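Local coordinates for protein alpha-1,3-glucanase (Streptomyces thermodiastaticus, PDB 7C7D) that probably hydrolyses the alpha-1,3-glycosidic bonds of alpha-1,3-glucan, as a thermostable glycoside hydrolase of family GH87, at residues D77-Q80 against G81-A84; P305-F308 against V309-S312; T351-G354 against L355-N358; P559-S562 against G563-T566. All coordinates share one frame; numbering follows the deposited sequence. Where two conformers were deposited one is given.

Interaction 1 (D77-Q80 against G81-A84)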
loop_
_atom_site.group_PDB
_atom_site.type_symbol
_atom_site.label_atom_id
_atom_site.label_comp_id
_atom_site.label_asym_id
_atom_site.label_seq_id
_atom_site.Cartn_x
_atom_site.Cartn_y
_atom_site.Cartn_z
ATOM N N ASP A 77 17.075 -11.053 -0.053
ATOM C CA ASP A 77 17.566 -10.596 -1.347
ATOM C C ASP A 77 16.733 -9.388 -1.732
ATOM O O ASP A 77 15.509 -9.417 -1.596
ATOM C CB ASP A 77 17.401 -11.703 -2.397
ATOM C CG ASP A 77 18.229 -11.468 -3.650
ATOM O OD1 ASP A 77 18.820 -10.375 -3.806
ATOM O OD2 ASP A 77 18.287 -12.395 -4.483
ATOM N N TYR A 78 17.396 -8.323 -2.173
ATOM C CA TYR A 78 16.733 -7.119 -2.653
ATOM C C TYR A 78 16.737 -7.022 -4.168
ATOM O O TYR A 78 16.131 -6.098 -4.719
ATOM C CB TYR A 78 17.400 -5.866 -2.063
ATOM C CG TYR A 78 17.201 -5.708 -0.574
ATOM C CD1 TYR A 78 17.891 -6.507 0.331
ATOM C CD2 TYR A 78 16.314 -4.760 -0.070
ATOM C CE1 TYR A 78 17.704 -6.366 1.693
ATOM C CE2 TYR A 78 16.124 -4.609 1.287
ATOM C CZ TYR A 78 16.818 -5.416 2.165
ATOM O OH TYR A 78 16.627 -5.270 3.518
ATOM N N THR A 79 17.404 -7.950 -4.847
ATOM C CA THR A 79 17.595 -7.850 -6.289
ATOM C C THR A 79 16.258 -7.787 -7.014
ATOM O O THR A 79 15.380 -8.631 -6.801
ATOM C CB THR A 79 18.381 -9.064 -6.778
ATOM O OG1 THR A 79 19.622 -9.152 -6.067
ATOM C CG2 THR A 79 18.658 -8.957 -8.268
ATOM N N GLN A 80 16.111 -6.778 -7.869
ATOM C CA GLN A 80 14.856 -6.552 -8.572
ATOM C C GLN A 80 14.440 -7.797 -9.345
ATOM O O GLN A 80 15.247 -8.412 -10.047
ATOM C CB GLN A 80 15.006 -5.378 -9.536
ATOM C CG GLN A 80 13.717 -5.032 -10.257
ATOM C CD GLN A 80 13.891 -3.946 -11.299
ATOM O OE1 GLN A 80 14.992 -3.439 -11.513
ATOM N NE2 GLN A 80 12.801 -3.596 -11.971
ATOM N N GLY A 81 13.169 -8.165 -9.209
ATOM C CA GLY A 81 12.608 -9.263 -9.959
ATOM C C GLY A 81 12.777 -10.635 -9.347
ATOM O O GLY A 81 12.309 -11.615 -9.939
ATOM N N THR A 82 13.425 -10.747 -8.191
ATOM C CA THR A 82 13.561 -12.034 -7.524
ATOM C C THR A 82 12.374 -12.299 -6.604
ATOM O O THR A 82 11.735 -11.379 -6.087
ATOM C CB THR A 82 14.859 -12.104 -6.710
ATOM O OG1 THR A 82 14.823 -11.136 -5.650
ATOM C CG2 THR A 82 16.080 -11.866 -7.608
ATOM N N LEU A 83 12.104 -13.585 -6.378
ATOM C CA LEU A 83 11.004 -13.963 -5.500
ATOM C C LEU A 83 11.202 -13.415 -4.091
ATOM O O LEU A 83 10.261 -12.887 -3.484
ATOM C CB LEU A 83 10.865 -15.485 -5.476
ATOM C CG LEU A 83 9.655 -16.074 -4.756
ATOM C CD1 LEU A 83 8.349 -15.540 -5.322
ATOM C CD2 LEU A 83 9.696 -17.597 -4.854
ATOM N N ALA A 84 12.421 -13.520 -3.554
ATOM C CA ALA A 84 12.657 -13.028 -2.200
ATOM C C ALA A 84 12.472 -11.518 -2.095
ATOM O O ALA A 84 12.047 -11.021 -1.046
ATOM C CB ALA A 84 14.053 -13.427 -1.728
#

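Interaction 2 (P305-F308 against V309-S312)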
loop_
_atom_site.group_PDB
_atom_site.type_symbol
_atom_site.label_atom_id
_atom_site.label_comp_id
_atom_site.label_asym_id
_atom_site.label_seq_id
_atom_site.Cartn_x
_atom_site.Cartn_y
_atom_site.Cartn_z
ATOM N N PRO A 305 -11.227 0.575 -16.325
ATOM C CA PRO A 305 -11.529 0.934 -14.927
ATOM C C PRO A 305 -11.847 -0.291 -14.075
ATOM O O PRO A 305 -12.928 -0.416 -13.509
ATOM C CB PRO A 305 -12.746 1.853 -15.091
ATOM C CG PRO A 305 -13.468 1.268 -16.276
ATOM C CD PRO A 305 -12.366 0.850 -17.224
ATOM N N ASP A 306 -10.878 -1.201 -13.966
ATOM C CA ASP A 306 -11.092 -2.501 -13.323
ATOM C C ASP A 306 -10.920 -2.396 -11.809
ATOM O O ASP A 306 -10.126 -3.108 -11.197
ATOM C CB ASP A 306 -10.122 -3.538 -13.874
ATOM C CG ASP A 306 -10.162 -3.648 -15.373
ATOM O OD1 ASP A 306 -11.255 -3.487 -15.961
ATOM O OD2 ASP A 306 -9.089 -3.915 -15.961
ATOM N N ASN A 307 -11.718 -1.518 -11.214
ATOM C CA ASN A 307 -11.448 -0.992 -9.886
ATOM C C ASN A 307 -12.624 -1.246 -8.950
ATOM O O ASN A 307 -13.737 -1.548 -9.382
ATOM C CB ASN A 307 -11.183 0.512 -9.993
ATOM C CG ASN A 307 -10.019 0.818 -10.920
ATOM O OD1 ASN A 307 -9.121 -0.002 -11.072
ATOM N ND2 ASN A 307 -10.019 1.999 -11.530
ATOM N N PHE A 308 -12.368 -1.125 -7.643
ATOM C CA PHE A 308 -13.459 -1.164 -6.668
ATOM C C PHE A 308 -14.275 0.129 -6.722
ATOM O O PHE A 308 -15.491 0.094 -6.935
ATOM C CB PHE A 308 -12.895 -1.498 -5.276
ATOM C CG PHE A 308 -13.692 -0.961 -4.106
ATOM C CD1 PHE A 308 -15.022 -1.319 -3.895
ATOM C CD2 PHE A 308 -13.087 -0.116 -3.186
ATOM C CE1 PHE A 308 -15.734 -0.829 -2.797
ATOM C CE2 PHE A 308 -13.786 0.369 -2.088
ATOM C CZ PHE A 308 -15.104 0.019 -1.885
ATOM N N VAL A 309 -13.622 1.283 -6.587
ATOM C CA VAL A 309 -14.271 2.575 -6.786
ATOM C C VAL A 309 -13.516 3.328 -7.869
ATOM O O VAL A 309 -12.285 3.431 -7.822
ATOM C CB VAL A 309 -14.323 3.410 -5.493
ATOM C CG1 VAL A 309 -14.820 4.819 -5.792
ATOM C CG2 VAL A 309 -15.217 2.726 -4.476
ATOM N N ASN A 310 -14.256 3.840 -8.849
ATOM C CA ASN A 310 -13.695 4.622 -9.941
ATOM C C ASN A 310 -14.501 5.903 -10.046
ATOM O O ASN A 310 -15.670 5.869 -10.437
ATOM C CB ASN A 310 -13.778 3.832 -11.243
ATOM C CG ASN A 310 -12.902 4.403 -12.322
ATOM O OD1 ASN A 310 -11.686 4.235 -12.287
ATOM N ND2 ASN A 310 -13.509 5.063 -13.302
ATOM N N GLY A 311 -13.882 7.029 -9.704
ATOM C CA GLY A 311 -14.531 8.315 -9.848
ATOM C C GLY A 311 -14.861 8.991 -8.533
ATOM O O GLY A 311 -13.997 9.177 -7.666
ATOM N N SER A 312 -16.126 9.350 -8.363
ATOM C CA SER A 312 -16.546 10.250 -7.301
ATOM C C SER A 312 -17.571 9.587 -6.393
ATOM O O SER A 312 -18.581 9.053 -6.872
ATOM C CB SER A 312 -17.148 11.516 -7.911
ATOM O OG SER A 312 -17.870 12.256 -6.948
#

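Interaction 3 (T351-G354 against L355-N358)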
loop_
_atom_site.group_PDB
_atom_site.type_symbol
_atom_site.label_atom_id
_atom_site.label_comp_id
_atom_site.label_asym_id
_atom_site.label_seq_id
_atom_site.Cartn_x
_atom_site.Cartn_y
_atom_site.Cartn_z
ATOM N N THR A 351 -3.272 -4.861 -9.000
ATOM C CA THR A 351 -2.240 -4.801 -10.029
ATOM C C THR A 351 -1.718 -3.392 -10.276
ATOM O O THR A 351 -0.713 -3.235 -10.980
ATOM C CB THR A 351 -2.704 -5.450 -11.331
ATOM O OG1 THR A 351 -3.866 -4.766 -11.810
ATOM C CG2 THR A 351 -3.009 -6.926 -11.116
ATOM N N ALA A 352 -2.352 -2.374 -9.697
ATOM C CA ALA A 352 -1.829 -1.016 -9.721
ATOM C C ALA A 352 -1.978 -0.413 -8.323
ATOM O O ALA A 352 -1.854 -1.137 -7.327
ATOM C CB ALA A 352 -2.502 -0.174 -10.812
ATOM N N ASP A 353 -2.221 0.894 -8.227
ATOM C CA ASP A 353 -2.219 1.573 -6.935
ATOM C C ASP A 353 -3.304 1.030 -6.009
ATOM O O ASP A 353 -4.364 0.573 -6.442
ATOM C CB ASP A 353 -2.506 3.069 -7.124
ATOM C CG ASP A 353 -1.357 3.848 -7.757
ATOM O OD1 ASP A 353 -0.404 3.260 -8.299
ATOM O OD2 ASP A 353 -1.422 5.091 -7.705
ATOM N N GLY A 354 -3.064 1.158 -4.703
ATOM C CA GLY A 354 -4.127 0.869 -3.758
ATOM C C GLY A 354 -5.206 1.936 -3.773
ATOM O O GLY A 354 -6.400 1.639 -3.911
ATOM N N LEU A 355 -4.803 3.193 -3.617
ATOM C CA LEU A 355 -5.707 4.325 -3.676
ATOM C C LEU A 355 -4.949 5.489 -4.292
ATOM O O LEU A 355 -3.788 5.729 -3.952
ATOM C CB LEU A 355 -6.215 4.698 -2.273
ATOM C CG LEU A 355 -7.046 5.977 -2.117
ATOM C CD1 LEU A 355 -8.022 5.839 -0.948
ATOM C CD2 LEU A 355 -6.160 7.211 -1.908
ATOM N N ASN A 356 -5.618 6.219 -5.180
ATOM C CA ASN A 356 -5.056 7.412 -5.792
ATOM C C ASN A 356 -6.075 8.536 -5.724
ATOM O O ASN A 356 -7.195 8.391 -6.216
ATOM C CB ASN A 356 -4.669 7.139 -7.246
ATOM C CG ASN A 356 -3.771 8.216 -7.818
ATOM O OD1 ASN A 356 -3.809 9.363 -7.378
ATOM N ND2 ASN A 356 -2.936 7.848 -8.779
ATOM N N LEU A 357 -5.689 9.655 -5.112
ATOM C CA LEU A 357 -6.487 10.877 -5.178
ATOM C C LEU A 357 -6.026 11.614 -6.424
ATOM O O LEU A 357 -5.079 12.401 -6.396
ATOM C CB LEU A 357 -6.304 11.722 -3.924
ATOM C CG LEU A 357 -6.641 11.047 -2.593
ATOM C CD1 LEU A 357 -6.496 12.043 -1.449
ATOM C CD2 LEU A 357 -8.042 10.464 -2.617
ATOM N N ASN A 358 -6.695 11.341 -7.542
ATOM C CA ASN A 358 -6.282 11.893 -8.834
ATOM C C ASN A 358 -7.011 13.210 -9.107
ATOM O O ASN A 358 -7.853 13.334 -9.995
ATOM C CB ASN A 358 -6.495 10.874 -9.948
ATOM C CG ASN A 358 -5.859 11.298 -11.260
ATOM O OD1 ASN A 358 -4.995 12.179 -11.293
ATOM N ND2 ASN A 358 -6.283 10.675 -12.348
#

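Interaction 4 (P559-S562 against G563-T566)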
loop_
_atom_site.group_PDB
_atom_site.type_symbol
_atom_site.label_atom_id
_atom_site.label_comp_id
_atom_site.label_asym_id
_atom_site.label_seq_id
_atom_site.Cartn_x
_atom_site.Cartn_y
_atom_site.Cartn_z
ATOM N N PRO A 559 25.314 17.748 -6.780
ATOM C CA PRO A 559 24.164 18.132 -7.606
ATOM C C PRO A 559 24.415 17.928 -9.090
ATOM O O PRO A 559 25.530 18.083 -9.593
ATOM C CB PRO A 559 23.969 19.623 -7.297
ATOM C CG PRO A 559 24.704 19.864 -6.026
ATOM C CD PRO A 559 25.847 18.888 -6.017
ATOM N N PHE A 560 23.341 17.595 -9.797
ATOM C CA PHE A 560 23.347 17.522 -11.249
ATOM C C PHE A 560 22.078 18.179 -11.771
ATOM O O PHE A 560 21.061 18.208 -11.069
ATOM C CB PHE A 560 23.498 16.074 -11.766
ATOM C CG PHE A 560 22.308 15.170 -11.512
ATOM C CD1 PHE A 560 21.238 15.144 -12.395
ATOM C CD2 PHE A 560 22.300 14.293 -10.431
ATOM C CE1 PHE A 560 20.158 14.291 -12.181
ATOM C CE2 PHE A 560 21.221 13.437 -10.218
ATOM C CZ PHE A 560 20.153 13.439 -11.090
ATOM N N PRO A 561 22.107 18.730 -12.996
ATOM C CA PRO A 561 23.262 18.770 -13.897
ATOM C C PRO A 561 24.285 19.824 -13.529
ATOM O O PRO A 561 23.983 20.799 -12.839
ATOM C CB PRO A 561 22.632 19.153 -15.237
ATOM C CG PRO A 561 21.458 19.979 -14.865
ATOM C CD PRO A 561 20.922 19.359 -13.602
ATOM N N SER A 562 25.506 19.625 -14.013
ATOM C CA SER A 562 26.515 20.668 -13.933
ATOM C C SER A 562 25.964 21.959 -14.516
ATOM O O SER A 562 25.367 21.962 -15.596
ATOM C CB SER A 562 27.741 20.234 -14.730
ATOM O OG SER A 562 28.279 19.038 -14.207
ATOM N N GLY A 563 26.162 23.057 -13.797
ATOM C CA GLY A 563 25.638 24.341 -14.195
ATOM C C GLY A 563 24.372 24.767 -13.480
ATOM O O GLY A 563 23.973 25.930 -13.616
ATOM N N SER A 564 23.733 23.884 -12.712
ATOM C CA SER A 564 22.458 24.221 -12.091
ATOM C C SER A 564 22.585 24.721 -10.657
ATOM O O SER A 564 21.570 25.096 -10.065
ATOM C CB SER A 564 21.469 23.049 -12.154
ATOM O OG SER A 564 21.947 21.917 -11.457
ATOM N N GLY A 565 23.781 24.725 -10.082
ATOM C CA GLY A 565 24.012 25.340 -8.788
ATOM C C GLY A 565 24.408 24.343 -7.711
ATOM O O GLY A 565 24.564 23.146 -7.947
ATOM N N THR A 566 24.571 24.876 -6.504
ATOM C CA THR A 566 24.984 24.097 -5.343
ATOM C C THR A 566 23.778 23.729 -4.494
ATOM O O THR A 566 22.691 24.284 -4.640
ATOM C CB THR A 566 25.958 24.897 -4.472
ATOM O OG1 THR A 566 25.289 26.051 -3.944
ATOM C CG2 THR A 566 27.143 25.333 -5.272
HETATM O O HOH W 1 25.266 21.517 -10.142
#

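Interaction 1 (D77-Q80 against G81-A84)
Thr82 reaches back over the turn to Thr79, and two bonds from this one residue close on a single oxygen. Its backbone N donates to Thr79 O at 3.2 Å, tilted from the carbonyl plane, while its hydroxyl OG1 donates to the same Thr79 O at 2.8 Å, in that plane. With chi1 at 64°, OG1 sits between the backbone N and the carbonyl carbon of Thr82, from where it meets the same acceptor as its own N-H. The Thr82 methyl completes the tight part: CG2 lies 3.7 Å from Thr79 CB, the two side chains crossing at about a right angle. One step back, Asp77 OD1 fixes Thr79 by accepting from its backbone N, which lies above the carboxylate plane at 3.0 Å, and from its OG1 on the syn side at 2.7 Å. The Asp77-Ala84 end is more loosely packed. There Asp77 CB meets Ala84 CB at 3.8 Å, and Asp77 OD2 comes no nearer to Thr82 CG2 than 3.9 Å; the side chain of Ala84 is about 9 Å from a bound calcium ion. The solvent side is at Thr79, which stands exposed, while Gln80 extends away from the turn, its NE2 bonded to Gly155 O. Gly81 has phi 87°, where a side chain would strike Gln80 O. This surface loop between strands 72-74 and 92-95 is thus an Asx turn at Asp77 leading into a type II beta turn.

Interaction 2 (P305-F308 against V309-S312)
A turn of the right-handed parallel beta-helix, the fold of pectate lyase-like domains, enters its strand 309-311 here, and Asn307 and Asn310 join the incoming loop to that strand. Asn307 ND2 donates to Asn310 OD1 at 2.9 Å with a bent N-H...O angle of 140°. The acceptor lies close to the amide plane of Asn307, but the donor is tilted from the carbonyl plane of Asn310, the two amides being turned 38° against each other. Pro305 CB packs beside the Asn310 amide, 3.8 Å from ND2. On the apolar side, Val309 CG2 stands over the centre of one Phe308 ring face, 3.6 Å from the centroid, in a CH-pi contact between side chains that point the same way. Placing CG of Phe308 away from its backbone N (chi1 152°) and CG2 of Val309 away from its carbonyl carbon brings methyl and ring together. Phe308 also touches Leu331, and Val309 touches Leu333, both on the next strand, 331-333. Substituting an alanine for Phe308 would probably leave a gap under Val309 CG2 and cost Leu331 its aromatic neighbour. The far ends of both amides are engaged as well: Asn307 OD1 accepts from Val329 N, and Asn310 ND2 donates to Asp278 OD1. Each asparagine therefore uses both ends of its amide, which fixes which end is oxygen and holds both groups against rotation between successive coils.

Interaction 3 (T351-G354 against L355-N358)
Asp353 and Asn356 face each other where the chain enters strand 355-357 of the parallel beta-helix, in the sheet that also holds strands 331-333 and 379-382. Their flat ends are nearly aligned, with carboxylate and amide planes only 21° apart, although the two side chains approach at a slant. Asp353 carries its CG beside the backbone N and opposite the carbonyl carbon (chi1 -72°), which leaves OD2 as the oxygen that meets Asn356. In Asn356 the first torsion swings the amide away from the backbone N, and the second (chi2 -27°) sets ND2 as the end nearest Asp353. Asp353 OD2 lies 3.9 Å from Asn356 CB, so the approach runs along the flank of the asparagine as well as to its amide. Both residues lean on the next strand, Asp353 against Ala380 and Asn356 against Trp382. Leu355, between them in sequence, takes the other side: its CB departs from the two polar groups, and the side chain packs with Leu331, Leu333, Leu379 and Phe393 in the apolar interior of the coil. Gly354 makes the bend at the strand entrance. Backbone bonds from Gly354 to Leu331 and from Leu355 to Ala378 tie the bend to both adjoining coils. All four touching residues are buried, and at the centre of the polar pair Asp353 OD2 lies 3.3 Å from Asn356 ND2.

Interaction 4 (P559-S562 against G563-T566)
Ser564 folds back on Pro561 at the tip of the loop between strands 553-557 and 567-571, and hydrogen bonds carry most of the contact. Ser564 N donates to Pro561 O at 3.1 Å, closing a type II beta turn. This bond is tilted 30° from the carbonyl plane. Ser564 OG donates to the same Pro561 O at 2.7 Å, in the carbonyl plane and on a lone pair. Turned to a chi1 of 62°, the hydroxyl stays on the side of its own N-H and shares that oxygen with it. A water lies 3.1 Å from Pro561 O and 2.8 Å from Gly565 O; it may bridge the two oxygens, though other acceptors compete for its protons. Van der Waals contacts are fewer. Pro561 CD rests 3.5 Å from Ser564 OG, and Pro559 CB sits 3.6 Å from Gly565 O near the base of the loop. Backbone shape supplies the rest: a cis peptide bond precedes Pro561, and Gly563, at phi 100°, adopts angles at which a side chain would collide with Ser562 O. With an alanine in place of Ser564, Pro561 O would probably lose its in-plane donor, leaving the backbone N-H to close the turn by itself. Phe560 and Thr566 tie the loop by backbone bonds to Glu535 and Gly538. The chemistry thus gathers on Pro561 O, an acceptor shared by a backbone amide and a hydroxyl, with a water probably as a third donor, on an exposed turn.

Overall arrangement
Interactions 2 and 3 belong to the buried body of the parallel beta-helix: their strands, 309-311 and 355-357, lie in the same sheet with strand 331-333 between them, and their centres are 10 Å apart. Each pairs polar side chains on one side of the chain with apolar packing on the other, through an amide pair in one and an aspartate and asparagine in the other. Interactions 1 and 4 are surface loops, their centres 34 Å apart, yet they share a type II turn closed by both backbone N and hydroxyl of one residue. An Asx turn precedes it in interaction 1, whereas prolines and a water frame it in interaction 4.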